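Local structure of glycoprotein E (Human herpesvirus 1, 2GIY) at residues V11-M15 with H157-H161; A39-Y45 with A101-R105. The protein pairs with gI to bind the Fc part of host IgG and to promote cell-to-cell spread, this chain being the C-terminal domain of its ectodomain. All coordinates share one frame; numbering follows the deposited sequence.

Contact 1: residues V11-M15 with H157-H161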
loop_
_atom_site.group_PDB
_atom_site.type_symbol
_atom_site.label_atom_id
_atom_site.label_comp_id
_atom_site.label_asym_id
_atom_site.label_seq_id
_atom_site.Cartn_x
_atom_site.Cartn_y
_atom_site.Cartn_z
ATOM N N VAL A 11 9.403 2.753 11.116
ATOM C CA VAL A 11 8.464 1.648 11.006
ATOM C C VAL A 11 7.765 1.656 9.653
ATOM O O VAL A 11 7.462 2.717 9.113
ATOM C CB VAL A 11 7.377 1.734 12.103
ATOM C CG1 VAL A 11 6.472 0.504 12.045
ATOM C CG2 VAL A 11 8.029 1.867 13.472
ATOM N N THR A 12 7.527 0.466 9.108
ATOM C CA THR A 12 6.824 0.331 7.840
ATOM C C THR A 12 5.498 -0.371 8.104
ATOM O O THR A 12 5.465 -1.420 8.739
ATOM C CB THR A 12 7.622 -0.510 6.824
ATOM O OG1 THR A 12 8.775 0.222 6.397
ATOM C CG2 THR A 12 6.758 -0.843 5.616
ATOM N N VAL A 13 4.407 0.217 7.627
ATOM C CA VAL A 13 3.096 -0.385 7.808
ATOM C C VAL A 13 2.467 -0.648 6.450
ATOM O O VAL A 13 2.422 0.238 5.594
ATOM C CB VAL A 13 2.154 0.524 8.622
ATOM C CG1 VAL A 13 0.803 -0.170 8.814
ATOM C CG2 VAL A 13 2.780 0.853 9.973
ATOM N N ARG A 14 1.993 -1.874 6.255
ATOM C CA ARG A 14 1.362 -2.265 5.002
ATOM C C ARG A 14 -0.062 -2.705 5.322
ATOM O O ARG A 14 -0.278 -3.455 6.270
ATOM C CB ARG A 14 2.143 -3.414 4.354
ATOM C CG ARG A 14 1.757 -3.684 2.908
ATOM C CD ARG A 14 2.658 -4.723 2.238
ATOM N NE ARG A 14 2.366 -6.093 2.658
ATOM C CZ ARG A 14 2.800 -6.651 3.784
ATOM N NH1 ARG A 14 3.561 -5.962 4.624
ATOM N NH2 ARG A 14 2.471 -7.901 4.073
ATOM N N MET A 15 -1.027 -2.222 4.543
ATOM C CA MET A 15 -2.429 -2.566 4.753
ATOM C C MET A 15 -3.062 -3.135 3.486
ATOM O O MET A 15 -2.771 -2.685 2.377
ATOM C CB MET A 15 -3.222 -1.334 5.197
ATOM C CG MET A 15 -4.684 -1.621 5.515
ATOM S SD MET A 15 -5.653 -0.119 5.808
ATOM C CE MET A 15 -4.808 0.546 7.236
ATOM N N HIS A 157 0.899 6.126 8.634
ATOM C CA HIS A 157 1.857 5.248 7.963
ATOM C C HIS A 157 1.196 4.342 6.936
ATOM O O HIS A 157 1.872 3.704 6.132
ATOM C CB HIS A 157 2.627 4.407 8.982
ATOM C CG HIS A 157 3.739 5.153 9.644
ATOM N ND1 HIS A 157 5.020 4.654 9.738
ATOM C CD2 HIS A 157 3.773 6.385 10.205
ATOM C CE1 HIS A 157 5.796 5.548 10.325
ATOM N NE2 HIS A 157 5.064 6.608 10.617
ATOM N N ALA A 158 -0.130 4.289 6.965
ATOM C CA ALA A 158 -0.890 3.485 6.021
ATOM C C ALA A 158 -2.364 3.798 6.190
ATOM O O ALA A 158 -2.795 4.229 7.257
ATOM C CB ALA A 158 -0.648 1.989 6.262
ATOM N N TRP A 159 -3.133 3.601 5.126
ATOM C CA TRP A 159 -4.572 3.816 5.200
ATOM C C TRP A 159 -5.264 3.079 4.067
ATOM O O TRP A 159 -4.641 2.720 3.061
ATOM C CB TRP A 159 -4.931 5.311 5.145
ATOM C CG TRP A 159 -4.787 5.948 3.788
ATOM C CD1 TRP A 159 -3.651 6.481 3.246
ATOM C CD2 TRP A 159 -5.817 6.108 2.802
ATOM N NE1 TRP A 159 -3.912 6.966 1.983
ATOM C CE2 TRP A 159 -5.232 6.748 1.686
ATOM C CE3 TRP A 159 -7.176 5.771 2.752
ATOM C CZ2 TRP A 159 -5.961 7.059 0.531
ATOM C CZ3 TRP A 159 -7.901 6.082 1.602
ATOM C CH2 TRP A 159 -7.290 6.718 0.509
ATOM N N GLY A 160 -6.556 2.836 4.247
ATOM C CA GLY A 160 -7.323 2.157 3.227
ATOM C C GLY A 160 -8.780 2.525 3.385
ATOM O O GLY A 160 -9.173 3.069 4.421
ATOM N N HIS A 161 -9.581 2.254 2.362
ATOM C CA HIS A 161 -11.001 2.559 2.439
ATOM C C HIS A 161 -11.853 1.361 2.051
ATOM O O HIS A 161 -11.436 0.509 1.256
ATOM C CB HIS A 161 -11.352 3.753 1.542
ATOM C CG HIS A 161 -11.134 3.502 0.079
ATOM N ND1 HIS A 161 -9.883 3.488 -0.499
ATOM C CD2 HIS A 161 -12.012 3.252 -0.922
ATOM C CE1 HIS A 161 -9.998 3.243 -1.792
ATOM N NE2 HIS A 161 -11.281 3.094 -2.075
HETATM O O HOH W 1 4.515 2.822 6.171
#
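Met15 reaches from residues 11-15 to the backbone of residues 157-161, a worked example of one flexible side chain spanning the distance between two strands not joined directly by backbone hydrogen bonds. Its CB lies 4.3 Å from Ala158 CB. With CG anti to the backbone N (chi1 -177°) the chain runs straight out until it bends at chi3. SD meets the peptide between Trp159 and Gly160, 3.5 Å from Gly160 N, and the terminal CE settles 3.9 Å from Trp159 CA. Beside it, Val13 splits its branches: CG1 packs on Ala158 CB at 3.6 Å, while CG2 touches His157 CB. His157 and Ala158 both face Val150 in a classic beta bulge, consistent with both side chains turning toward Val13. At the far end His157 ND1 donates a weak bond, 3.2 Å and bent to 134°, to Val11 O at the ring edge, in its plane. The strands run nearly parallel, 5.9 Å apart at their axes, and a water bridges them, accepting from Val13 N at 3.0 Å and donating to His157 O at 2.8 Å. Residues 11-15 pair with strand 34-39 and residues 157-161 with strand 144-152, so the contact brings a two-stranded sheet up against the mixed sheet, consistent with the first strand of an Ig V domain running beside the G strand; Trp159 turns away to helix 67-71 and strand 173-176.

Contact 2: residues A39-Y45 with A101-R105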
loop_
_atom_site.group_PDB
_atom_site.type_symbol
_atom_site.label_atom_id
_atom_site.label_comp_id
_atom_site.label_asym_id
_atom_site.label_seq_id
_atom_site.Cartn_x
_atom_site.Cartn_y
_atom_site.Cartn_z
ATOM N N ALA A 39 9.229 -3.030 12.269
ATOM C CA ALA A 39 10.092 -2.038 12.908
ATOM C C ALA A 39 11.509 -2.305 12.416
ATOM O O ALA A 39 12.035 -3.398 12.605
ATOM C CB ALA A 39 10.022 -2.168 14.427
ATOM N N HIS A 40 12.124 -1.306 11.789
ATOM C CA HIS A 40 13.470 -1.455 11.235
ATOM C C HIS A 40 14.605 -1.173 12.216
ATOM O O HIS A 40 15.770 -1.442 11.920
ATOM C CB HIS A 40 13.612 -0.568 9.997
ATOM C CG HIS A 40 12.570 -0.831 8.954
ATOM N ND1 HIS A 40 12.417 -2.062 8.351
ATOM C CD2 HIS A 40 11.605 -0.036 8.435
ATOM C CE1 HIS A 40 11.401 -2.013 7.508
ATOM N NE2 HIS A 40 10.891 -0.796 7.540
ATOM N N ASP A 41 14.267 -0.626 13.378
ATOM C CA ASP A 41 15.262 -0.338 14.403
ATOM C C ASP A 41 14.688 -0.727 15.763
ATOM O O ASP A 41 13.632 -1.357 15.839
ATOM C CB ASP A 41 15.641 1.148 14.394
ATOM C CG ASP A 41 14.436 2.062 14.503
ATOM O OD1 ASP A 41 13.560 1.796 15.352
ATOM O OD2 ASP A 41 14.370 3.058 13.747
ATOM N N ASP A 42 15.377 -0.355 16.835
ATOM C CA ASP A 42 14.906 -0.689 18.173
ATOM C C ASP A 42 14.290 0.483 18.919
ATOM O O ASP A 42 14.184 0.462 20.144
ATOM C CB ASP A 42 16.047 -1.292 18.996
ATOM C CG ASP A 42 16.460 -2.659 18.492
ATOM O OD1 ASP A 42 15.598 -3.561 18.440
ATOM O OD2 ASP A 42 17.646 -2.831 18.144
ATOM N N GLN A 43 13.883 1.507 18.180
ATOM C CA GLN A 43 13.260 2.671 18.794
ATOM C C GLN A 43 11.845 2.317 19.242
ATOM O O GLN A 43 11.169 1.499 18.614
ATOM C CB GLN A 43 13.215 3.837 17.801
ATOM C CG GLN A 43 14.593 4.350 17.400
ATOM C CD GLN A 43 15.372 4.894 18.582
ATOM O OE1 GLN A 43 15.033 5.942 19.130
ATOM N NE2 GLN A 43 16.417 4.181 18.985
ATOM N N THR A 44 11.405 2.932 20.333
ATOM C CA THR A 44 10.066 2.689 20.859
ATOM C C THR A 44 9.077 3.578 20.109
ATOM O O THR A 44 9.383 4.728 19.797
ATOM C CB THR A 44 9.993 3.026 22.361
ATOM O OG1 THR A 44 10.982 2.269 23.067
ATOM C CG2 THR A 44 8.618 2.689 22.922
ATOM N N TYR A 45 7.896 3.050 19.818
ATOM C CA TYR A 45 6.896 3.837 19.114
ATOM C C TYR A 45 5.492 3.566 19.627
ATOM O O TYR A 45 5.249 2.585 20.336
ATOM C CB TYR A 45 6.947 3.559 17.602
ATOM C CG TYR A 45 6.561 2.150 17.181
ATOM C CD1 TYR A 45 7.492 1.107 17.203
ATOM C CD2 TYR A 45 5.266 1.865 16.734
ATOM C CE1 TYR A 45 7.144 -0.185 16.786
ATOM C CE2 TYR A 45 4.908 0.578 16.318
ATOM C CZ TYR A 45 5.851 -0.439 16.347
ATOM O OH TYR A 45 5.493 -1.709 15.943
ATOM N N ALA A 101 0.980 1.173 22.909
ATOM C CA ALA A 101 2.020 2.014 23.482
ATOM C C ALA A 101 3.218 1.188 23.920
ATOM O O ALA A 101 3.071 0.025 24.310
ATOM C CB ALA A 101 1.459 2.801 24.659
ATOM N N GLY A 102 4.399 1.797 23.852
ATOM C CA GLY A 102 5.621 1.111 24.238
ATOM C C GLY A 102 5.978 0.008 23.258
ATOM O O GLY A 102 6.607 -0.982 23.626
ATOM N N CYS A 103 5.574 0.178 22.005
ATOM C CA CYS A 103 5.847 -0.817 20.974
ATOM C C CYS A 103 7.294 -0.763 20.503
ATOM O O CYS A 103 7.945 0.275 20.584
ATOM C CB CYS A 103 4.936 -0.590 19.764
ATOM S SG CYS A 103 3.160 -0.541 20.146
ATOM N N SER A 104 7.788 -1.889 20.005
ATOM C CA SER A 104 9.146 -1.959 19.482
ATOM C C SER A 104 9.320 -3.256 18.713
ATOM O O SER A 104 8.434 -4.117 18.710
ATOM C CB SER A 104 10.176 -1.891 20.614
ATOM O OG SER A 104 10.133 -3.063 21.403
ATOM N N ARG A 105 10.469 -3.389 18.060
ATOM C CA ARG A 105 10.776 -4.581 17.289
ATOM C C ARG A 105 10.629 -5.830 18.147
ATOM O O ARG A 105 10.133 -6.856 17.676
ATOM C CB ARG A 105 12.201 -4.492 16.736
ATOM C CG ARG A 105 12.734 -5.797 16.166
ATOM C CD ARG A 105 14.183 -5.659 15.717
ATOM N NE ARG A 105 14.301 -5.030 14.404
ATOM C CZ ARG A 105 13.939 -5.611 13.264
ATOM N NH1 ARG A 105 13.434 -6.838 13.274
ATOM N NH2 ARG A 105 14.090 -4.971 12.110
HETATM O O HOH W 2 14.050 -4.377 8.822
HETATM O O HOH W 3 11.624 -0.825 17.454
HETATM O O HOH W 4 13.284 -3.584 20.274
HETATM O O HOH W 5 7.301 -3.659 16.073
#
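Tyr45 CG stands between its backbone N and carbonyl carbon (chi1 66°), a choice that folds the phenol back against Cys103. Cys103 CB sits over the centre of the ring as a CH-pi contact, 3.6 Å from the centroid, with SG farther above the same aromatic system. The backbones of the two residues also pair: Tyr45 N donates to Cys103 O at 2.9 Å, and Cys103 N returns a more bent bond to Tyr45 O. A water in the ring plane links Tyr45 OH, at 2.7 Å, to Ser104 O, the latter weakly. Farther along, Arg105 extends with CG anti to its backbone N and bends at chi3, which brings one guanidinium face over Ala39 O; no hydrogen bond forms there, and the very close approach is doubtful. Asp42 OD1 rests 3.7 Å from Arg105 CD, its charge beyond salt-bridge range. Another water fastens the loop: it donates to Asp41 O and Gln43 O and accepts from Arg105 N at 2.9 Å. The Asx turn from Asp41 OD1 to Gln43 N, 2.9 Å, shapes this bend. An antiparallel hydrogen-bonded pair thus closes the loop between strands 34-39 and 45-54 onto the end of strand 96-103, tied by the Cys103-Cys112 disulfide, an arrangement consistent with the B-C loop and C' strand of an Ig V domain.

Contact 1 is a surface contact without buried residues among those touching, whereas contact 2, farther from the centre of the chain, mixes buried and exposed residues. Both reach the same mixed sheet, contact 1 through strand 155-165 and contact 2 through strands 45-54 and 96-103. Chemistry follows place: where two sheets meet, the first relies on aliphatic packing, one weak side-chain bond and a single bridging water, while the second, at a strand end, combines backbone pairing, an aromatic face and several waters. The two adjoin where Thr12 OG1 and His40 NE2 probably share a hydrogen bond, and Val11 CG2 packs against Tyr45 CD1.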